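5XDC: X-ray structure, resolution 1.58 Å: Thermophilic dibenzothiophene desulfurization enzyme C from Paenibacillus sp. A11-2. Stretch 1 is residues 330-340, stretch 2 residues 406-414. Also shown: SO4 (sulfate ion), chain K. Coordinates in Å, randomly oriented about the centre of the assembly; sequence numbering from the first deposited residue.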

# COMPACT_ATOMS: atom_id res chain seq x y z
N THR B 330 -19.56 31.42 -7.37
CA THR B 330 -19.19 31.80 -6.02
C THR B 330 -17.95 31.05 -5.56
O THR B 330 -17.63 29.98 -6.08
CB THR B 330 -20.33 31.50 -5.05
OG1 THR B 330 -20.48 30.08 -4.95
CG2 THR B 330 -21.64 32.11 -5.54
N PRO B 331 -17.24 31.60 -4.57
CA PRO B 331 -16.08 30.88 -4.02
C PRO B 331 -16.43 29.50 -3.50
O PRO B 331 -15.59 28.59 -3.55
CB PRO B 331 -15.58 31.79 -2.90
CG PRO B 331 -16.31 33.09 -3.06
CD PRO B 331 -17.52 32.85 -3.85
N GLU B 332 -17.65 29.33 -2.99
CA GLU B 332 -18.07 28.02 -2.51
C GLU B 332 -18.21 27.03 -3.65
O GLU B 332 -17.76 25.88 -3.54
CB GLU B 332 -19.37 28.15 -1.72
CG GLU B 332 -19.19 28.92 -0.41
CD GLU B 332 -19.10 30.45 -0.55
OE1 GLU B 332 -19.60 31.02 -1.56
OE2 GLU B 332 -18.53 31.10 0.36
N GLN B 333 -18.83 27.46 -4.76
CA GLN B 333 -18.93 26.60 -5.94
C GLN B 333 -17.54 26.26 -6.48
O GLN B 333 -17.27 25.11 -6.83
CB GLN B 333 -19.76 27.29 -7.02
CG GLN B 333 -21.23 27.49 -6.64
CD GLN B 333 -21.97 28.38 -7.63
OE1 GLN B 333 -21.41 29.34 -8.16
NE2 GLN B 333 -23.24 28.05 -7.90
N ARG B 334 -16.68 27.27 -6.59
CA ARG B 334 -15.33 27.05 -7.12
C ARG B 334 -14.53 26.15 -6.18
O ARG B 334 -13.82 25.25 -6.63
CB ARG B 334 -14.62 28.39 -7.31
CG ARG B 334 -13.29 28.29 -8.02
CD ARG B 334 -12.11 28.15 -7.07
NE ARG B 334 -10.86 28.29 -7.81
CZ ARG B 334 -9.68 27.80 -7.44
NH1 ARG B 334 -9.55 27.10 -6.31
NH2 ARG B 334 -8.62 28.00 -8.21
N GLY B 335 -14.66 26.39 -4.87
CA GLY B 335 -13.89 25.62 -3.90
C GLY B 335 -14.30 24.16 -3.86
O GLY B 335 -13.45 23.26 -3.85
N GLN B 336 -15.61 23.90 -3.86
CA GLN B 336 -16.08 22.52 -3.93
C GLN B 336 -15.60 21.84 -5.20
O GLN B 336 -15.18 20.68 -5.17
CB GLN B 336 -17.61 22.46 -3.88
CG GLN B 336 -18.17 22.84 -2.53
CD GLN B 336 -19.69 22.86 -2.54
OE1 GLN B 336 -20.32 22.42 -3.50
NE2 GLN B 336 -20.28 23.38 -1.46
N LEU B 337 -15.63 22.55 -6.32
CA LEU B 337 -15.14 21.95 -7.55
C LEU B 337 -13.66 21.63 -7.45
O LEU B 337 -13.23 20.54 -7.84
CB LEU B 337 -15.41 22.88 -8.74
CG LEU B 337 -14.83 22.34 -10.04
CD1 LEU B 337 -15.42 21.02 -10.49
CD2 LEU B 337 -14.96 23.38 -11.15
N MET B 338 -12.87 22.56 -6.91
CA MET B 338 -11.43 22.33 -6.80
C MET B 338 -11.14 21.13 -5.89
O MET B 338 -10.24 20.35 -6.17
CB MET B 338 -10.73 23.58 -6.28
CG MET B 338 -9.21 23.46 -6.26
SD MET B 338 -8.46 23.35 -7.90
CE MET B 338 -7.69 21.73 -7.82
N VAL B 339 -11.91 20.98 -4.81
CA VAL B 339 -11.72 19.81 -3.95
C VAL B 339 -12.03 18.53 -4.72
O VAL B 339 -11.31 17.53 -4.61
CB VAL B 339 -12.58 19.95 -2.68
CG1 VAL B 339 -12.60 18.65 -1.88
CG2 VAL B 339 -12.06 21.07 -1.83
N GLN B 340 -13.12 18.52 -5.50
CA GLN B 340 -13.47 17.33 -6.26
C GLN B 340 -12.41 17.01 -7.31
O GLN B 340 -12.10 15.84 -7.55
CB GLN B 340 -14.84 17.50 -6.93
CG GLN B 340 -16.05 17.45 -5.99
CD GLN B 340 -16.27 16.09 -5.31
OE1 GLN B 340 -16.31 15.03 -5.96
NE2 GLN B 340 -16.43 16.12 -3.99
S SO4 K . -25.51 25.12 -7.74
O1 SO4 K . -26.56 24.49 -6.93
O2 SO4 K . -25.30 24.33 -8.95
O3 SO4 K . -25.93 26.47 -8.12
O4 SO4 K . -24.31 25.21 -6.92
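Stretch 2 406-414: RFPTPSFYS

The apolar centre is built from Phe407 and Pro408, which pack against Gly335, Met338 and Val339. Both point their CA-to-CB bonds toward the helix. Phe407 has chi1 in the m well and brings its ring close to the backbone at Gly335, with Phe407 CD1 3.3 Å from Gly335 C. This close approach depends on the glycine. An ideal CB on Gly335 would lie 2.4 Å from Phe407 CG, which is a clash. The ring also touches Gln336, the next residue, and Glu332, about one turn earlier. Phe407 CE1 is 3.6 Å from Gln336 CG, and Phe407 CE2 is 4.1 Å from Glu332 CG. Val339 CG2 lies at the ring edge, 4.4 Å from Phe407 CD1.

Pro408 fits beside Met338 and Val339. Pro408 CG is 3.7 Å from Met338 CG, and Pro408 CD is 3.8 Å from Val339 CG2. The CA-to-CB bonds of Met338 and Val339 both point toward the tail.

Stretch 2 is the C-terminal tail of the chain, and it packs against the helix of residues 331-340. The tail forms no regular helix or strand, so no crossing angle is defined. Its first part, from Phe407 to Pro410, is extended, with phi between -59° and -76° and psi between 117° and 154°. This part runs across the helix rather than along it, and the chain then turns back at Ser411. The backbones come closest at Gly335 and Phe407, whose CA atoms are 5.2 Å apart. Met338 CA and Ser414 CA are 7.2 Å apart.

The CA-to-CB bond of Thr409 points away from the helix, and Thr409 makes no contact with it; Pro408 and Pro410 do. Pro410 CB covers one face of the Arg334 guanidinium, 3.6 Å from Arg334 NH2.

Arg334 leads to the polar edge. Its CA-to-CB bond points sideways, but the end of its side chain comes nearer to the tail. There it meets the C-terminal carboxylate of Ser414 with two nearly straight hydrogen bonds. Arg334 NH1 donates to Ser414 OXT at 2.8 Å, as part of a salt bridge, and Arg334 NH2 donates to Ser414 O at 2.8 Å. The paired donors thus match the two carboxylate oxygens. Met338 CG lies 3.4 Å from Ser414 OXT, so the carboxylate also borders the apolar packing. A water extends the polar network: it accepts from Arg334 NH1 at 2.9 Å and donates to Pro408 O at 2.8 Å.

The tail folds back on itself at this end. Ser411 N donates to Ser414 O at 2.9 Å, and Ser414 OG donates to Thr409 O at 2.6 Å. Ser414 O thus accepts from both Ser411 N and Arg334 NH2.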

# COMPACT_ATOMS: atom_id res chain seq x y z
N ARG B 406 -12.13 24.40 5.12
CA ARG B 406 -11.40 25.46 4.42
C ARG B 406 -11.22 25.07 2.96
O ARG B 406 -10.64 24.02 2.65
CB ARG B 406 -10.04 25.72 5.06
CG ARG B 406 -10.13 26.18 6.50
CD ARG B 406 -8.87 26.94 6.89
NE ARG B 406 -8.66 26.92 8.34
CZ ARG B 406 -7.77 26.18 8.98
NH1 ARG B 406 -6.96 25.36 8.31
NH2 ARG B 406 -7.67 26.25 10.30
N PHE B 407 -11.70 25.91 2.06
CA PHE B 407 -11.45 25.64 0.65
C PHE B 407 -10.01 25.99 0.29
O PHE B 407 -9.38 26.81 0.96
CB PHE B 407 -12.42 26.42 -0.22
CG PHE B 407 -13.84 25.94 -0.13
CD1 PHE B 407 -14.18 24.68 -0.59
CD2 PHE B 407 -14.82 26.74 0.42
CE1 PHE B 407 -15.48 24.22 -0.50
CE2 PHE B 407 -16.12 26.29 0.51
CZ PHE B 407 -16.45 25.03 0.05
N PRO B 408 -9.44 25.37 -0.74
CA PRO B 408 -8.07 25.72 -1.11
C PRO B 408 -7.97 27.18 -1.50
O PRO B 408 -8.90 27.77 -2.04
CB PRO B 408 -7.76 24.79 -2.30
CG PRO B 408 -9.02 24.11 -2.66
CD PRO B 408 -9.98 24.23 -1.51
N THR B 409 -6.83 27.78 -1.20
CA THR B 409 -6.58 29.16 -1.63
C THR B 409 -6.35 29.17 -3.14
O THR B 409 -5.37 28.57 -3.61
CB THR B 409 -5.38 29.73 -0.89
OG1 THR B 409 -5.64 29.72 0.51
CG2 THR B 409 -5.10 31.17 -1.34
N PRO B 410 -7.19 29.84 -3.93
CA PRO B 410 -6.98 29.81 -5.38
C PRO B 410 -5.62 30.35 -5.78
O PRO B 410 -5.14 31.35 -5.23
CB PRO B 410 -8.12 30.68 -5.91
CG PRO B 410 -9.19 30.53 -4.89
CD PRO B 410 -8.45 30.51 -3.58
N SER B 411 -5.02 29.70 -6.76
CA SER B 411 -3.69 30.03 -7.23
C SER B 411 -3.52 29.36 -8.59
O SER B 411 -4.46 28.79 -9.15
CB SER B 411 -2.63 29.57 -6.23
OG SER B 411 -2.41 28.17 -6.39
N PHE B 412 -2.31 29.41 -9.13
CA PHE B 412 -2.07 28.73 -10.38
C PHE B 412 -1.96 27.22 -10.20
O PHE B 412 -1.90 26.50 -11.19
CB PHE B 412 -0.81 29.27 -11.05
CG PHE B 412 -1.00 30.63 -11.69
CD1 PHE B 412 -1.63 30.74 -12.91
CD2 PHE B 412 -0.55 31.77 -11.07
CE1 PHE B 412 -1.82 31.98 -13.50
CE2 PHE B 412 -0.74 33.01 -11.66
CZ PHE B 412 -1.38 33.10 -12.87
N TYR B 413 -1.94 26.75 -8.95
CA TYR B 413 -1.84 25.33 -8.65
C TYR B 413 -2.97 24.80 -7.78
O TYR B 413 -3.08 23.59 -7.62
CB TYR B 413 -0.50 25.05 -7.95
CG TYR B 413 0.69 25.36 -8.82
CD1 TYR B 413 1.05 24.53 -9.86
CD2 TYR B 413 1.45 26.50 -8.61
CE1 TYR B 413 2.15 24.80 -10.66
CE2 TYR B 413 2.54 26.79 -9.40
CZ TYR B 413 2.89 25.94 -10.43
OH TYR B 413 3.97 26.22 -11.22
N SER B 414 -3.83 25.66 -7.25
CA SER B 414 -4.87 25.23 -6.33
C SER B 414 -6.09 26.14 -6.42
O SER B 414 -6.14 27.05 -7.26
CB SER B 414 -4.32 25.19 -4.90
OG SER B 414 -3.98 26.48 -4.43
OXT SER B 414 -7.04 25.96 -5.67
O HOH W 1 -10.99 27.21 -3.81